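Local atomic coordinates of leucine aminopeptidase (Fimbriiglobus ruber, PDB entry 7D1B), a protein that binds zinc and, as a member of peptidase family M28, probably acts as a glutaminyl cyclase that converts N-terminal glutamine of peptides to pyroglutamate. Residues Leu49-Ala54 / Gln322-Gly327; Asn254-Leu259 / Pro296-Ile301. All coordinates share one frame; numbering follows the deposited sequence. Where two conformers were deposited one is given.

Contact 1: residues Leu49-Ala54 / Gln322-Gly327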
loop_
_atom_site.group_PDB
_atom_site.type_symbol
_atom_site.label_atom_id
_atom_site.label_comp_id
_atom_site.label_asym_id
_atom_site.label_seq_id
_atom_site.Cartn_x
_atom_site.Cartn_y
_atom_site.Cartn_z
ATOM N N LEU A 49 -6.968 16.119 -6.659
ATOM C CA LEU A 49 -5.664 15.526 -6.424
ATOM C C LEU A 49 -4.674 16.069 -7.442
ATOM O O LEU A 49 -5.002 16.252 -8.617
ATOM C CB LEU A 49 -5.774 14.001 -6.535
ATOM C CG LEU A 49 -6.870 13.304 -5.709
ATOM C CD1 LEU A 49 -6.658 11.791 -5.787
ATOM C CD2 LEU A 49 -6.973 13.744 -4.276
ATOM N N ASP A 50 -3.458 16.344 -6.985
ATOM C CA ASP A 50 -2.476 17.015 -7.816
ATOM C C ASP A 50 -1.498 15.978 -8.360
ATOM O O ASP A 50 -0.699 15.422 -7.589
ATOM C CB ASP A 50 -1.766 18.063 -6.964
ATOM C CG ASP A 50 -0.769 18.887 -7.742
ATOM O OD1 ASP A 50 -0.177 18.393 -8.711
ATOM O OD2 ASP A 50 -0.557 20.041 -7.340
ATOM N N PRO A 51 -1.534 15.674 -9.659
ATOM C CA PRO A 51 -0.671 14.591 -10.180
ATOM C C PRO A 51 0.810 14.911 -10.090
ATOM O O PRO A 51 1.632 14.013 -9.850
ATOM C CB PRO A 51 -1.146 14.432 -11.632
ATOM C CG PRO A 51 -1.692 15.832 -12.001
ATOM C CD PRO A 51 -2.336 16.329 -10.716
ATOM N N ASP A 52 1.180 16.179 -10.288
ATOM C CA ASP A 52 2.586 16.553 -10.216
ATOM C C ASP A 52 3.095 16.466 -8.790
ATOM O O ASP A 52 4.220 16.019 -8.551
ATOM C CB ASP A 52 2.771 17.953 -10.791
ATOM C CG ASP A 52 2.389 18.016 -12.244
ATOM O OD1 ASP A 52 2.762 17.086 -12.993
ATOM O OD2 ASP A 52 1.685 18.961 -12.627
ATOM N N ARG A 53 2.273 16.881 -7.822
ATOM C CA ARG A 53 2.667 16.776 -6.424
ATOM C C ARG A 53 2.807 15.315 -6.011
ATOM O O ARG A 53 3.753 14.948 -5.297
ATOM C CB ARG A 53 1.657 17.530 -5.562
ATOM C CG ARG A 53 2.059 17.602 -4.106
ATOM C CD ARG A 53 1.217 18.606 -3.323
ATOM N NE ARG A 53 -0.194 18.228 -3.376
ATOM C CZ ARG A 53 -1.191 18.985 -2.941
ATOM N NH1 ARG A 53 -0.933 20.175 -2.417
ATOM N NH2 ARG A 53 -2.441 18.555 -3.035
ATOM N N ALA A 54 1.890 14.460 -6.471
ATOM C CA ALA A 54 1.984 13.041 -6.149
ATOM C C ALA A 54 3.298 12.445 -6.650
ATOM O O ALA A 54 3.977 11.692 -5.922
ATOM C CB ALA A 54 0.769 12.316 -6.736
ATOM N N GLN A 322 -2.180 8.304 -13.364
ATOM C CA GLN A 322 -2.533 7.009 -12.798
ATOM C C GLN A 322 -2.676 7.099 -11.282
ATOM O O GLN A 322 -3.618 6.528 -10.702
ATOM C CB GLN A 322 -1.473 5.988 -13.199
ATOM C CG GLN A 322 -1.674 4.588 -12.634
ATOM C CD GLN A 322 -2.975 3.924 -13.059
ATOM O OE1 GLN A 322 -3.596 4.292 -14.068
ATOM N NE2 GLN A 322 -3.401 2.929 -12.294
ATOM N N MET A 323 -1.775 7.839 -10.623
ATOM C CA MET A 323 -1.892 8.024 -9.181
ATOM C C MET A 323 -3.200 8.715 -8.822
ATOM O O MET A 323 -3.879 8.316 -7.876
ATOM C CB MET A 323 -0.706 8.830 -8.659
ATOM C CG MET A 323 0.590 8.102 -8.797
ATOM S SD MET A 323 1.987 8.800 -7.949
ATOM C CE MET A 323 1.600 8.578 -6.214
ATOM N N VAL A 324 -3.557 9.772 -9.558
ATOM C CA VAL A 324 -4.786 10.514 -9.285
ATOM C C VAL A 324 -6.006 9.623 -9.482
ATOM O O VAL A 324 -6.951 9.655 -8.681
ATOM C CB VAL A 324 -4.849 11.783 -10.165
ATOM C CG1 VAL A 324 -6.274 12.354 -10.204
ATOM C CG2 VAL A 324 -3.840 12.828 -9.684
ATOM N N ASP A 325 -6.013 8.819 -10.553
ATOM C CA ASP A 325 -7.138 7.920 -10.790
ATOM C C ASP A 325 -7.326 6.967 -9.615
ATOM O O ASP A 325 -8.444 6.781 -9.113
ATOM C CB ASP A 325 -6.905 7.094 -12.053
ATOM C CG ASP A 325 -7.240 7.803 -13.334
ATOM O OD1 ASP A 325 -7.709 8.955 -13.329
ATOM O OD2 ASP A 325 -7.004 7.175 -14.376
ATOM N N VAL A 326 -6.235 6.331 -9.170
ATOM C CA VAL A 326 -6.351 5.407 -8.045
ATOM C C VAL A 326 -6.778 6.143 -6.778
ATOM O O VAL A 326 -7.635 5.655 -6.020
ATOM C CB VAL A 326 -5.059 4.593 -7.879
ATOM C CG1 VAL A 326 -5.090 3.751 -6.607
ATOM C CG2 VAL A 326 -4.848 3.701 -9.112
ATOM N N GLY A 327 -6.235 7.343 -6.551
ATOM C CA GLY A 327 -6.658 8.124 -5.402
ATOM C C GLY A 327 -8.135 8.448 -5.412
ATOM O O GLY A 327 -8.816 8.351 -4.384
#
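Val-324, on helix 320-336, pushes one methyl into the turn that starts helix 51-63, a compact case of a helix packing against the first turn of another. CG2, anti to the carbonyl carbon, reaches Pro-51, 3.7 Å from both CA and CB of the proline; the two side chains cross obliquely. The same CG2 lies 3.9 Å from Leu-49 CB. Leu-49 in turn extends past the valine: its CD1 lies 3.6 Å from Val-324 O and 3.7 Å from Gly-327 C, a methyl on bare backbone where Gly-327 has no side chain. One residue before the valine, Met-323, modelled in two conformers, bends at chi3 (68°) and in the one described sets CE 3.9 Å from Ala-54 CB, with SD equally close.

The polar groups of 49-54 turn to their own helix end and to helix 153-167. Asp-50 is the N-cap of helix 51-63, OD1 accepting from Arg-53 N at 3.0 Å from above the carboxylate plane, while Glu-165 of helix 153-167 takes a hydrogen bond from Asp-50 N and a salt bridge from Arg-53. The capping bond probably helps hold the first turn, next to which Leu-49 packs. No hydrogen bond joins the two segments: their union rests on apolar packing, and the polar bonds go to other partners.

Contact 2: residues Asn254-Leu259 / Pro296-Ile301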
loop_
_atom_site.group_PDB
_atom_site.type_symbol
_atom_site.label_atom_id
_atom_site.label_comp_id
_atom_site.label_asym_id
_atom_site.label_seq_id
_atom_site.Cartn_x
_atom_site.Cartn_y
_atom_site.Cartn_z
ATOM N N ASN A 254 -17.429 -8.267 -2.354
ATOM C CA ASN A 254 -18.170 -7.009 -2.417
ATOM C C ASN A 254 -17.253 -5.802 -2.466
ATOM O O ASN A 254 -17.619 -4.775 -3.056
ATOM C CB ASN A 254 -19.173 -6.867 -1.273
ATOM C CG ASN A 254 -19.977 -5.524 -1.389
ATOM O OD1 ASN A 254 -20.784 -5.369 -2.304
ATOM N ND2 ASN A 254 -19.704 -4.552 -0.515
ATOM N N LEU A 255 -16.079 -5.890 -1.830
ATOM C CA LEU A 255 -15.112 -4.803 -1.912
ATOM C C LEU A 255 -14.617 -4.648 -3.346
ATOM O O LEU A 255 -14.558 -3.531 -3.869
ATOM C CB LEU A 255 -13.969 -5.066 -0.922
ATOM C CG LEU A 255 -13.237 -3.854 -0.355
ATOM C CD1 LEU A 255 -12.217 -4.346 0.651
ATOM C CD2 LEU A 255 -12.600 -2.950 -1.368
ATOM N N VAL A 256 -14.268 -5.764 -4.001
ATOM C CA VAL A 256 -13.892 -5.688 -5.408
ATOM C C VAL A 256 -15.003 -5.022 -6.213
ATOM O O VAL A 256 -14.760 -4.112 -7.020
ATOM C CB VAL A 256 -13.551 -7.082 -5.969
ATOM C CG1 VAL A 256 -13.277 -6.985 -7.464
ATOM C CG2 VAL A 256 -12.342 -7.688 -5.265
ATOM N N ALA A 257 -16.251 -5.478 -6.021
ATOM C CA ALA A 257 -17.353 -4.901 -6.792
ATOM C C ALA A 257 -17.462 -3.396 -6.570
ATOM O O ALA A 257 -17.632 -2.634 -7.528
ATOM C CB ALA A 257 -18.671 -5.593 -6.436
ATOM N N GLU A 258 -17.400 -2.942 -5.315
ATOM C CA GLU A 258 -17.508 -1.506 -5.039
ATOM C C GLU A 258 -16.371 -0.731 -5.675
ATOM O O GLU A 258 -16.593 0.328 -6.268
ATOM C CB GLU A 258 -17.525 -1.241 -3.535
ATOM C CG GLU A 258 -18.840 -1.611 -2.895
ATOM C CD GLU A 258 -18.933 -1.248 -1.430
ATOM O OE1 GLU A 258 -17.910 -0.847 -0.830
ATOM O OE2 GLU A 258 -20.053 -1.352 -0.873
ATOM N N LEU A 259 -15.135 -1.230 -5.538
ATOM C CA LEU A 259 -13.990 -0.486 -6.046
ATOM C C LEU A 259 -14.041 -0.374 -7.561
ATOM O O LEU A 259 -13.802 0.702 -8.124
ATOM C CB LEU A 259 -12.713 -1.181 -5.628
ATOM C CG LEU A 259 -12.169 -1.024 -4.245
ATOM C CD1 LEU A 259 -10.985 -1.963 -4.160
ATOM C CD2 LEU A 259 -11.723 0.420 -3.983
ATOM N N PRO A 296 -11.932 -8.070 4.968
ATOM C CA PRO A 296 -11.910 -8.202 3.503
ATOM C C PRO A 296 -10.872 -7.247 2.933
ATOM O O PRO A 296 -10.881 -6.053 3.243
ATOM C CB PRO A 296 -13.331 -7.812 3.095
ATOM C CG PRO A 296 -14.185 -8.030 4.332
ATOM C CD PRO A 296 -13.267 -7.707 5.484
ATOM N N ALA A 297 -9.949 -7.777 2.125
ATOM C CA ALA A 297 -8.802 -6.987 1.693
ATOM C C ALA A 297 -8.467 -7.293 0.239
ATOM O O ALA A 297 -8.286 -8.457 -0.153
ATOM C CB ALA A 297 -7.583 -7.223 2.587
ATOM N N VAL A 298 -8.366 -6.224 -0.551
ATOM C CA VAL A 298 -8.120 -6.307 -1.989
ATOM C C VAL A 298 -6.755 -5.722 -2.299
ATOM O O VAL A 298 -6.408 -4.643 -1.808
ATOM C CB VAL A 298 -9.216 -5.543 -2.758
ATOM C CG1 VAL A 298 -8.858 -5.371 -4.227
ATOM C CG2 VAL A 298 -10.548 -6.222 -2.561
ATOM N N ASP A 299 -6.018 -6.406 -3.175
ATOM C CA ASP A 299 -4.742 -5.923 -3.696
ATOM C C ASP A 299 -4.997 -5.222 -5.024
ATOM O O ASP A 299 -5.467 -5.848 -5.981
ATOM C CB ASP A 299 -3.790 -7.107 -3.870
ATOM C CG ASP A 299 -2.337 -6.702 -3.993
ATOM O OD1 ASP A 299 -2.005 -5.495 -3.999
ATOM O OD2 ASP A 299 -1.510 -7.659 -4.057
ATOM N N VAL A 300 -4.726 -3.927 -5.062
ATOM C CA VAL A 300 -4.819 -3.110 -6.265
ATOM C C VAL A 300 -3.403 -3.099 -6.834
ATOM O O VAL A 300 -2.507 -2.425 -6.305
ATOM C CB VAL A 300 -5.357 -1.714 -5.933
ATOM C CG1 VAL A 300 -5.220 -0.790 -7.144
ATOM C CG2 VAL A 300 -6.811 -1.835 -5.512
ATOM N N ILE A 301 -3.203 -3.889 -7.899
ATOM C CA ILE A 301 -1.874 -4.283 -8.351
ATOM C C ILE A 301 -1.929 -4.580 -9.840
ATOM O O ILE A 301 -2.915 -5.121 -10.347
ATOM C CB ILE A 301 -1.386 -5.520 -7.549
ATOM C CG1 ILE A 301 0.019 -5.978 -7.977
ATOM C CG2 ILE A 301 -2.391 -6.686 -7.630
ATOM C CD1 ILE A 301 0.660 -6.961 -7.003
#
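Val-298 meets three residues of helix 253-266, and it has the most surface buried here; segment 254-259 runs at 46° to strand 297-300, with the axes approaching to 8.5 Å. The two methyls of Val-298 divide the work. CG2, anti to the carbonyl carbon, is 3.6 Å from Val-256 CG2, the two valines crossing at about a right angle, and also meets Leu-255, 4.0 Å from both CB and CD2. CG1, anti to the backbone N (chi1 169°), faces the next turn, tip to tip with Leu-259 CD1 at 4.0 Å in the conformer described.

Leu-255 comes next in buried surface. Its two branches split over the start of the strand: CD2 stays with Val-298 CG2 while CD1 reaches 3.4 Å from Pro-296 O, a methyl against a peptide oxygen. Leu-259, one turn on, reaches with CD1 toward Val-300 as well, though more loosely.

Val-298 and Val-300 are paired by backbone hydrogen bonds with strand 225-232; strand 297-300 is an outermost strand of the sheet, and the helix lies over it. Both leucines also touch Val-230 on strand 225-232 and Trp-333 of helix 320-336, which packs beside helix 253-266, while Ala-297 turns the other way, to helix 287-292.

Both contacts are apolar and lack a hydrogen bond between their segments, yet they illustrate two ways of packing a helix. Contact 1 sets the start of one helix and the loop before it against another helix and is partly buried, with an N-cap and charged groups close by; contact 2 sets a helix on an edge strand and is more fully buried. Helix 320-336 is common ground: it supplies one half of contact 1, and farther along Trp-333 touches both leucines of contact 2 and Val-329 touches Leu-259. Their centres lie 19 Å apart, and the segments do not touch. In the chain, contact 2 is nested within the loop that contact 1 closes, and both lie away from the zinc site.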